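Cytosolic acyl coenzyme A thioester hydrolase (Mus musculus, PDB 2V1O) hydrolyses long-chain acyl-CoAs to free fatty acids and coenzyme A, and is represented here by its N-terminal hotdog domain, with coenzyme A bound. Local coordinates at residues T21-I26 with T56-P61; E27-I32 with V70-T75. All blocks are in the same frame, centred on the assembly; numbering follows the deposited sequence.

Overall arrangement
Helix 19-38 serves both contacts, its earlier turns in contact 1 and its middle in contact 2, and each time it meets the same antiparallel sheet. Contact 1 involves segment 56-61, which includes part of strand 46-57, at an edge of the sheet within this chain that the second subunit continues; contact 2 reaches strand 67-77. Their centres are about 13 Å apart, and Met-25 CE joins them by packing 3.6 Å from Val-70 CG2. Both are apolar across the segments. In contact 1 all three touching residues are buried, and coenzyme A brings hydrogen bonds and its thiol to the site; contact 2, nearer the centre of the chain but only partly buried, relies on small aliphatic groups.

Contact 1. Residues T21-I26 with T56-P61; sequences TILKMI and TDFLSP. With COA (coenzyme A), chain J.
The Phe-58 ring extends to helix 19-38, where two methyl groups meet its edge. Phe-58 CB lies 4.0 Å from both N4P and C2P of coenzyme A, and CG also lies against C2P. CD1 comes within 3.6 Å of the same C2P, which approaches the ring obliquely, and also nears the sulfur, S1P. CE1 meets Ile-22 CG2 at 3.8 Å, and at the far end of the ring CZ meets Leu-23 CD2, also at 3.8 Å; both methyls lie near the ring plane. Ile-22 has CG2 anti to its backbone N and CG1 anti to its carbonyl carbon (chi1 -58°), which sends CG2 to the phenyl ring and CG1 to S1P, a close approach at 3.3 Å, shorter than usual for carbon and sulfur. The backbone O of Phe-58 accepts a hydrogen bond from N8P of the pantetheine arm at 2.8 Å. Asp-57 OD1 takes the adenine amino group N6A at 3.2 Å, while its OD2 forms a salt bridge with Arg-55. Leu-50 of the second subunit packs on Phe-58, and Tyr-140 of that subunit also binds the ligand. This is a coenzyme A pocket at a hotdog-domain dimer interface, where Ile-22 of the central helix lies against the thiol end.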
ATOM      1  N   THR A  21       3.811   1.192  13.025  1.00 11.46           N
ATOM      2  CA  THR A  21       3.312   2.293  12.182  1.00 12.30           C
ATOM      3  C   THR A  21       4.002   3.612  12.541  1.00 11.88           C
ATOM      4  O   THR A  21       4.472   4.351  11.664  1.00 12.16           O
ATOM      5  CB  THR A  21       1.782   2.451  12.351  1.00 12.34           C
ATOM      6  OG1 THR A  21       1.134   1.237  11.946  1.00 14.02           O
ATOM      7  CG2 THR A  21       1.244   3.633  11.527  1.00 12.62           C
ATOM      8  N   ILE A  22       4.047   3.887  13.838  1.00 11.59           N
ATOM      9  CA  ILE A  22       4.672   5.091  14.378  1.00 11.53           C
ATOM     10  C   ILE A  22       6.200   5.061  14.196  1.00 10.83           C
ATOM     11  O   ILE A  22       6.813   6.071  13.831  1.00 10.18           O
ATOM     12  CB  ILE A  22       4.253   5.316  15.849  1.00 11.97           C
ATOM     13  CG1 ILE A  22       2.717   5.438  15.967  1.00 14.26           C
ATOM     14  CG2 ILE A  22       4.964   6.557  16.464  1.00 13.30           C
ATOM     15  CD1 ILE A  22       2.071   6.570  15.145  1.00 16.70           C
ATOM     16  N   LEU A  23       6.807   3.902  14.431  1.00 10.39           N
ATOM     17  CA  LEU A  23       8.252   3.749  14.204  1.00  9.71           C
ATOM     18  C   LEU A  23       8.620   4.101  12.766  1.00  9.85           C
ATOM     19  O   LEU A  23       9.611   4.803  12.516  1.00  9.20           O
ATOM     20  CB  LEU A  23       8.712   2.332  14.555  1.00  9.86           C
ATOM     21  CG  LEU A  23       8.785   1.991  16.049  1.00  9.41           C
ATOM     22  CD1 LEU A  23       9.054   0.509  16.244  1.00 10.49           C
ATOM     23  CD2 LEU A  23       9.838   2.834  16.781  1.00  8.33           C
ATOM     24  N   LYS A  24       7.815   3.613  11.826  1.00  9.90           N
ATOM     25  CA  LYS A  24       8.006   3.936  10.421  1.00 10.80           C
ATOM     26  C   LYS A  24       7.947   5.463  10.164  1.00 10.38           C
ATOM     27  O   LYS A  24       8.814   6.009   9.466  1.00  9.79           O
ATOM     28  CB  LYS A  24       6.998   3.183   9.553  1.00 11.11           C
ATOM     29  CG  LYS A  24       7.193   3.419   8.069  1.00 13.38           C
ATOM     30  CD  LYS A  24       6.551   2.296   7.255  1.00 18.33           C
ATOM     31  CE  LYS A  24       5.829   2.820   6.025  1.00 22.32           C
ATOM     32  NZ  LYS A  24       6.729   3.422   4.999  1.00 24.77           N
ATOM     33  N   MET A  25       6.951   6.137  10.740  1.00 10.62           N
ATOM     34  CA  MET A  25       6.794   7.590  10.540  1.00 11.86           C
ATOM     35  C   MET A  25       7.966   8.355  11.162  1.00 10.12           C
ATOM     36  O   MET A  25       8.448   9.335  10.609  1.00 10.06           O
ATOM     37  CB  MET A  25       5.489   8.094  11.164  1.00 11.50           C
ATOM     38  CG  MET A  25       4.189   7.592  10.508  1.00 14.16           C
ATOM     39  SD  MET A  25       2.768   8.533  11.138  1.00 17.33           S
ATOM     40  CE  MET A  25       3.209   8.612  12.869  1.00 20.40           C
ATOM     41  N   ILE A  26       8.399   7.897  12.331  1.00  9.65           N
ATOM     42  CA  ILE A  26       9.547   8.486  13.017  1.00  9.13           C
ATOM     43  C   ILE A  26      10.775   8.458  12.100  1.00  8.99           C
ATOM     44  O   ILE A  26      11.451   9.477  11.931  1.00  8.57           O
ATOM     45  CB  ILE A  26       9.845   7.754  14.350  1.00  8.88           C
ATOM     46  CG1 ILE A  26       8.752   8.063  15.384  1.00  9.36           C
ATOM     47  CG2 ILE A  26      11.211   8.192  14.921  1.00  9.28           C
ATOM     48  CD1 ILE A  26       8.724   7.068  16.547  1.00 10.56           C
ATOM     49  N   THR A  56      13.315   3.962  23.382  1.00 13.89           N
ATOM     50  CA  THR A  56      12.132   4.831  23.291  1.00 13.83           C
ATOM     51  C   THR A  56      10.887   4.179  23.888  1.00 13.69           C
ATOM     52  O   THR A  56      10.651   2.980  23.704  1.00 12.94           O
ATOM     53  CB  THR A  56      11.868   5.325  21.832  1.00 14.10           C
ATOM     54  OG1 THR A  56      10.774   6.243  21.834  1.00 15.54           O
ATOM     55  CG2 THR A  56      11.561   4.175  20.879  1.00 14.60           C
ATOM     56  N   ASP A  57      10.114   4.980  24.620  1.00 13.12           N
ATOM     57  CA  ASP A  57       8.911   4.512  25.299  1.00 13.65           C
ATOM     58  C   ASP A  57       7.646   5.043  24.642  1.00 13.83           C
ATOM     59  O   ASP A  57       7.573   6.221  24.287  1.00 13.51           O
ATOM     60  CB  ASP A  57       8.921   4.932  26.774  1.00 13.24           C
ATOM     61  CG  ASP A  57      10.027   4.265  27.568  1.00 14.63           C
ATOM     62  OD1 ASP A  57      10.298   3.067  27.349  1.00 14.24           O
ATOM     63  OD2 ASP A  57      10.634   4.953  28.411  1.00 14.84           O
ATOM     64  N   PHE A  58       6.654   4.170  24.490  1.00 13.85           N
ATOM     65  CA  PHE A  58       5.359   4.584  23.980  1.00 14.80           C
ATOM     66  C   PHE A  58       4.412   4.838  25.146  1.00 15.39           C
ATOM     67  O   PHE A  58       4.027   3.913  25.876  1.00 15.23           O
ATOM     68  CB  PHE A  58       4.828   3.581  22.958  1.00 14.82           C
ATOM     69  CG  PHE A  58       5.623   3.571  21.687  1.00 15.09           C
ATOM     70  CD1 PHE A  58       5.226   4.342  20.601  1.00 15.54           C
ATOM     71  CD2 PHE A  58       6.802   2.834  21.593  1.00 14.93           C
ATOM     72  CE1 PHE A  58       5.979   4.356  19.424  1.00 17.63           C
ATOM     73  CE2 PHE A  58       7.554   2.842  20.430  1.00 15.54           C
ATOM     74  CZ  PHE A  58       7.145   3.601  19.343  1.00 15.40           C
ATOM     75  N   LEU A  59       4.073   6.115  25.301  1.00 15.87           N
ATOM     76  CA  LEU A  59       3.411   6.652  26.494  1.00 16.62           C
ATOM     77  C   LEU A  59       1.881   6.567  26.496  1.00 16.97           C
ATOM     78  O   LEU A  59       1.260   6.434  27.554  1.00 16.12           O
ATOM     79  CB  LEU A  59       3.844   8.111  26.695  1.00 16.77           C
ATOM     80  CG  LEU A  59       5.350   8.419  26.675  1.00 17.68           C
ATOM     81  CD1 LEU A  59       5.604   9.915  26.856  1.00 18.82           C
ATOM     82  CD2 LEU A  59       6.113   7.612  27.727  1.00 19.21           C
ATOM     83  N   SER A  60       1.277   6.682  25.318  1.00 17.15           N
ATOM     84  CA  SER A  60      -0.175   6.650  25.198  1.00 17.77           C
ATOM     85  C   SER A  60      -0.582   6.099  23.832  1.00 17.79           C
ATOM     86  O   SER A  60       0.144   6.276  22.849  1.00 17.69           O
ATOM     87  CB  SER A  60      -0.791   8.037  25.452  1.00 18.14           C
ATOM     88  OG  SER A  60      -0.373   8.982  24.481  1.00 19.74           O
ATOM     89  N   PRO A  61      -1.736   5.409  23.775  1.00 18.15           N
ATOM     90  CA  PRO A  61      -2.193   4.846  22.516  1.00 17.93           C
ATOM     91  C   PRO A  61      -2.661   5.925  21.544  1.00 17.85           C
ATOM     92  O   PRO A  61      -2.936   7.065  21.944  1.00 17.03           O
ATOM     93  CB  PRO A  61      -3.366   3.958  22.940  1.00 18.22           C
ATOM     94  CG  PRO A  61      -3.878   4.584  24.174  1.00 18.84           C
ATOM     95  CD  PRO A  61      -2.669   5.106  24.881  1.00 18.54           C
TER
HETATM   96  N1A COA J1162       8.593  -0.226  29.052  1.00 25.20           N
HETATM   97  C2A COA J1162       8.512  -1.490  29.602  1.00 25.76           C
HETATM   98  N3A COA J1162       7.504  -1.784  30.501  1.00 24.98           N
HETATM   99  C4A COA J1162       6.590  -0.833  30.844  1.00 25.67           C
HETATM  100  C5A COA J1162       6.648   0.448  30.297  1.00 25.51           C
HETATM  101  C6A COA J1162       7.662   0.750  29.387  1.00 25.97           C
HETATM  102  N6A COA J1162       7.689   1.934  28.771  1.00 25.25           N
HETATM  103  N7A COA J1162       5.627   1.176  30.816  1.00 26.23           N
HETATM  104  C8A COA J1162       4.931   0.391  31.668  1.00 25.92           C
HETATM  105  N9A COA J1162       5.520  -0.854  31.703  1.00 25.47           N
HETATM  106  C1B COA J1162       4.965  -2.065  32.330  1.00 24.13           C
HETATM  107  C2B COA J1162       5.027  -1.997  33.850  1.00 24.50           C
HETATM  108  O2B COA J1162       6.308  -2.302  34.346  1.00 24.23           O
HETATM  109  C3B COA J1162       3.979  -3.034  34.205  1.00 24.30           C
HETATM  110  O3B COA J1162       4.505  -4.342  34.182  1.00 24.81           O
HETATM  111  P3B COA J1162       4.908  -5.089  35.549  1.00 25.28           P
HETATM  112  O7A COA J1162       6.134  -4.406  36.095  1.00 25.06           O
HETATM  113  O8A COA J1162       3.773  -4.950  36.526  1.00 24.48           O
HETATM  114  O9A COA J1162       5.173  -6.543  35.256  1.00 26.17           O
HETATM  115  C4B COA J1162       2.955  -2.921  33.083  1.00 24.68           C
HETATM  116  O4B COA J1162       3.589  -2.197  32.052  1.00 24.93           O
HETATM  117  C5B COA J1162       1.691  -2.195  33.532  1.00 26.37           C
HETATM  118  O5B COA J1162       2.059  -0.980  34.153  1.00 26.37           O
HETATM  119  P1A COA J1162       0.940   0.062  34.636  1.00 27.33           P
HETATM  120  O1A COA J1162      -0.225  -0.693  35.203  1.00 28.33           O
HETATM  121  O2A COA J1162       1.578   1.007  35.623  1.00 28.18           O
HETATM  122  O3A COA J1162       0.502   0.848  33.300  1.00 28.55           O
HETATM  123  P2A COA J1162       1.146   2.234  32.805  1.00 29.36           P
HETATM  124  O4A COA J1162       2.614   2.326  33.147  1.00 28.15           O
HETATM  125  O5A COA J1162       0.367   3.406  33.354  1.00 29.53           O
HETATM  126  O6A COA J1162       0.934   2.155  31.212  1.00 29.80           O
HETATM  127  CBP COA J1162       1.118   1.218  29.006  1.00 26.37           C
HETATM  128  CCP COA J1162       1.644   1.204  30.439  1.00 27.71           C
HETATM  129  CDP COA J1162       2.071   0.414  28.114  1.00 27.95           C
HETATM  130  CEP COA J1162      -0.242   0.524  29.012  1.00 26.65           C
HETATM  131  CAP COA J1162       0.982   2.671  28.518  1.00 24.22           C
HETATM  132  OAP COA J1162       2.201   3.376  28.606  1.00 24.12           O
HETATM  133  C9P COA J1162       0.481   2.752  27.103  1.00 23.48           C
HETATM  134  O9P COA J1162      -0.872   2.536  26.840  1.00 23.44           O
HETATM  135  N8P COA J1162       1.364   3.030  26.151  1.00 22.48           N
HETATM  136  C7P COA J1162       0.983   3.031  24.752  1.00 22.67           C
HETATM  137  C6P COA J1162       1.010   1.612  24.194  1.00 21.17           C
HETATM  138  C5P COA J1162       0.696   1.640  22.720  1.00 22.66           C
HETATM  139  O5P COA J1162      -0.465   1.901  22.341  1.00 22.50           O
HETATM  140  N4P COA J1162       1.723   1.377  21.897  1.00 21.53           N
HETATM  141  C3P COA J1162       1.751   1.811  20.506  1.00 24.28           C
HETATM  142  C2P COA J1162       1.747   3.340  20.365  1.00 26.11           C
HETATM  143  S1P COA J1162       1.656   3.779  18.615  1.00 30.39           S

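Contact 2. Residues E27-I32 with V70-T75; sequences EEAGAI and VSAEIT
Helix segment 27-32 passes over strand segment 70-75 with its closest backbone approach at Ala-29 and Ala-72, whose CA atoms are 6.1 Å apart. Such a short separation between a helix and a strand is possible because the meeting residues are alanines, with a single methyl apiece between the two backbones. Ala-29 is the one helix residue whose side chain takes part. Its CB points at the sheet and touches two strand residues, which lie two positions apart and present their side chains on the same face. The tighter touch is with Val-70, whose CG1 stands 3.6 Å from Ala-29 CB. The valine has CG1 trans to its own backbone N (chi1 -180°), which directs this methyl to Ala-29. Ala-72 gives the second touch, methyl against methyl, with its CB 4.1 Å from Ala-29 CB. The chemistry is purely aliphatic, and the two segments bury only 116 Å² between them, both sides summed.

The polar side chains of the helix segment turn to other partners: Glu-27 OE2 hydrogen-bonds Tyr-108 OH of its own chain, and OE1 the backbone N of Gly-20 of the second subunit, while Glu-28 forms a salt bridge with Lys-24. In the hotdog fold the sheet wraps round a long central helix, and this contact is part of that wrapping. Strand 67-77 lies between strands 2-5 and 82-91, with backbone hydrogen bonds between Val-70 and Ala-2 and between Ser-71 and His-87. Along the same helix, Ile-33 continues the packing onto Ala-72 and Ile-74, and His-37 also meets Ile-74; Val-86 of strand 82-91 lies against Val-70.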
ATOM      1  N   GLU A  27      11.040   7.302  11.491  1.00  8.62           N
ATOM      2  CA  GLU A  27      12.245   7.126  10.667  1.00  8.57           C
ATOM      3  C   GLU A  27      12.150   7.933   9.370  1.00  8.87           C
ATOM      4  O   GLU A  27      13.148   8.486   8.919  1.00  8.07           O
ATOM      5  CB  GLU A  27      12.521   5.649  10.395  1.00  9.01           C
ATOM      6  CG  GLU A  27      13.973   5.341  10.034  1.00  9.43           C
ATOM      7  CD  GLU A  27      14.282   5.555   8.558  1.00  9.90           C
ATOM      8  OE1 GLU A  27      13.584   4.967   7.707  1.00 10.20           O
ATOM      9  OE2 GLU A  27      15.233   6.310   8.242  1.00  9.36           O
ATOM     10  N   GLU A  28      10.943   8.030   8.816  1.00  9.08           N
ATOM     11  CA  GLU A  28      10.691   8.875   7.634  1.00  9.56           C
ATOM     12  C   GLU A  28      11.082  10.336   7.895  1.00  8.93           C
ATOM     13  O   GLU A  28      11.769  10.956   7.072  1.00  8.56           O
ATOM     14  CB  GLU A  28       9.232   8.741   7.174  1.00  9.30           C
ATOM     15  CG  GLU A  28       8.909   7.349   6.605  1.00 10.95           C
ATOM     16  CD  GLU A  28       7.420   7.096   6.374  1.00 11.97           C
ATOM     17  OE1 GLU A  28       6.561   7.661   7.103  1.00 15.47           O
ATOM     18  OE2 GLU A  28       7.111   6.287   5.469  1.00 15.25           O
ATOM     19  N   ALA A  29      10.674  10.870   9.050  1.00  8.81           N
ATOM     20  CA  ALA A  29      11.054  12.225   9.446  1.00  9.00           C
ATOM     21  C   ALA A  29      12.561  12.339   9.619  1.00  9.26           C
ATOM     22  O   ALA A  29      13.163  13.291   9.125  1.00  9.43           O
ATOM     23  CB  ALA A  29      10.320  12.660  10.718  1.00  8.72           C
ATOM     24  N   GLY A  30      13.170  11.352  10.290  1.00  9.18           N
ATOM     25  CA  GLY A  30      14.617  11.324  10.459  1.00  9.14           C
ATOM     26  C   GLY A  30      15.371  11.290   9.143  1.00  9.39           C
ATOM     27  O   GLY A  30      16.381  11.997   8.973  1.00  9.68           O
ATOM     28  N   ALA A  31      14.879  10.489   8.204  1.00  9.06           N
ATOM     29  CA  ALA A  31      15.572  10.305   6.929  1.00  9.52           C
ATOM     30  C   ALA A  31      15.592  11.605   6.136  1.00  9.40           C
ATOM     31  O   ALA A  31      16.613  11.948   5.556  1.00  9.79           O
ATOM     32  CB  ALA A  31      14.928   9.186   6.112  1.00  9.34           C
ATOM     33  N   ILE A  32      14.467  12.322   6.123  1.00  8.82           N
ATOM     34  CA  ILE A  32      14.375  13.585   5.374  1.00  8.89           C
ATOM     35  C   ILE A  32      15.324  14.640   5.943  1.00  8.74           C
ATOM     36  O   ILE A  32      16.111  15.254   5.205  1.00  8.62           O
ATOM     37  CB  ILE A  32      12.935  14.142   5.349  1.00  8.62           C
ATOM     38  CG1 ILE A  32      12.056  13.299   4.418  1.00  8.60           C
ATOM     39  CG2 ILE A  32      12.925  15.623   4.916  1.00  8.33           C
ATOM     40  CD1 ILE A  32      10.550  13.460   4.683  1.00  8.87           C
ATOM     41  N   VAL A  70       4.308  14.426  13.421  1.00 12.99           N
ATOM     42  CA  VAL A  70       5.710  14.022  13.599  1.00 13.12           C
ATOM     43  C   VAL A  70       6.639  15.194  13.288  1.00 13.66           C
ATOM     44  O   VAL A  70       6.562  15.803  12.214  1.00 14.17           O
ATOM     45  CB  VAL A  70       6.070  12.776  12.736  1.00 13.38           C
ATOM     46  CG1 VAL A  70       7.534  12.382  12.944  1.00 13.77           C
ATOM     47  CG2 VAL A  70       5.164  11.609  13.077  1.00 13.99           C
ATOM     48  N   SER A  71       7.501  15.519  14.243  1.00 13.37           N
ATOM     49  CA  SER A  71       8.413  16.644  14.100  1.00 13.82           C
ATOM     50  C   SER A  71       9.830  16.223  14.483  1.00 13.02           C
ATOM     51  O   SER A  71      10.028  15.483  15.441  1.00 12.40           O
ATOM     52  CB  SER A  71       7.932  17.829  14.939  1.00 14.20           C
ATOM     53  OG  SER A  71       7.929  17.515  16.321  1.00 17.57           O
ATOM     54  N   ALA A  72      10.806  16.708  13.723  1.00 12.71           N
ATOM     55  CA  ALA A  72      12.193  16.293  13.879  1.00 12.12           C
ATOM     56  C   ALA A  72      13.118  17.490  14.009  1.00 11.89           C
ATOM     57  O   ALA A  72      12.852  18.572  13.464  1.00 10.88           O
ATOM     58  CB  ALA A  72      12.623  15.449  12.697  1.00 12.51           C
ATOM     59  N   GLU A  73      14.218  17.280  14.715  1.00 11.56           N
ATOM     60  CA  GLU A  73      15.231  18.317  14.882  1.00 12.43           C
ATOM     61  C   GLU A  73      16.603  17.653  14.947  1.00 11.48           C
ATOM     62  O   GLU A  73      16.772  16.660  15.647  1.00 11.58           O
ATOM     63  CB  GLU A  73      14.960  19.114  16.165  1.00 12.41           C
ATOM     64  CG  GLU A  73      16.079  20.077  16.557  1.00 14.51           C
ATOM     65  CD  GLU A  73      15.753  20.951  17.759  1.00 14.67           C
ATOM     66  OE1 GLU A  73      14.992  20.523  18.659  1.00 18.60           O
ATOM     67  OE2 GLU A  73      16.279  22.080  17.805  1.00 19.26           O
ATOM     68  N   ILE A  74      17.569  18.195  14.206  1.00 11.60           N
ATOM     69  CA  ILE A  74      18.953  17.745  14.316  1.00 11.23           C
ATOM     70  C   ILE A  74      19.544  18.403  15.560  1.00 11.70           C
ATOM     71  O   ILE A  74      19.598  19.630  15.657  1.00 11.66           O
ATOM     72  CB  ILE A  74      19.811  18.102  13.072  1.00 11.19           C
ATOM     73  CG1 ILE A  74      19.271  17.395  11.821  1.00 11.82           C
ATOM     74  CG2 ILE A  74      21.299  17.746  13.326  1.00 11.66           C
ATOM     75  CD1 ILE A  74      19.829  17.948  10.495  1.00 11.04           C
ATOM     76  N   THR A  75      19.978  17.575  16.501  1.00 11.43           N
ATOM     77  CA  THR A  75      20.418  18.054  17.805  1.00 11.51           C
ATOM     78  C   THR A  75      21.928  17.943  17.994  1.00 11.51           C
ATOM     79  O   THR A  75      22.498  18.570  18.894  1.00 11.51           O
ATOM     80  CB  THR A  75      19.666  17.325  18.928  1.00 11.94           C
ATOM     81  OG1 THR A  75      19.752  15.906  18.722  1.00 11.60           O
ATOM     82  CG2 THR A  75      18.200  17.746  18.911  1.00 10.86           C
TER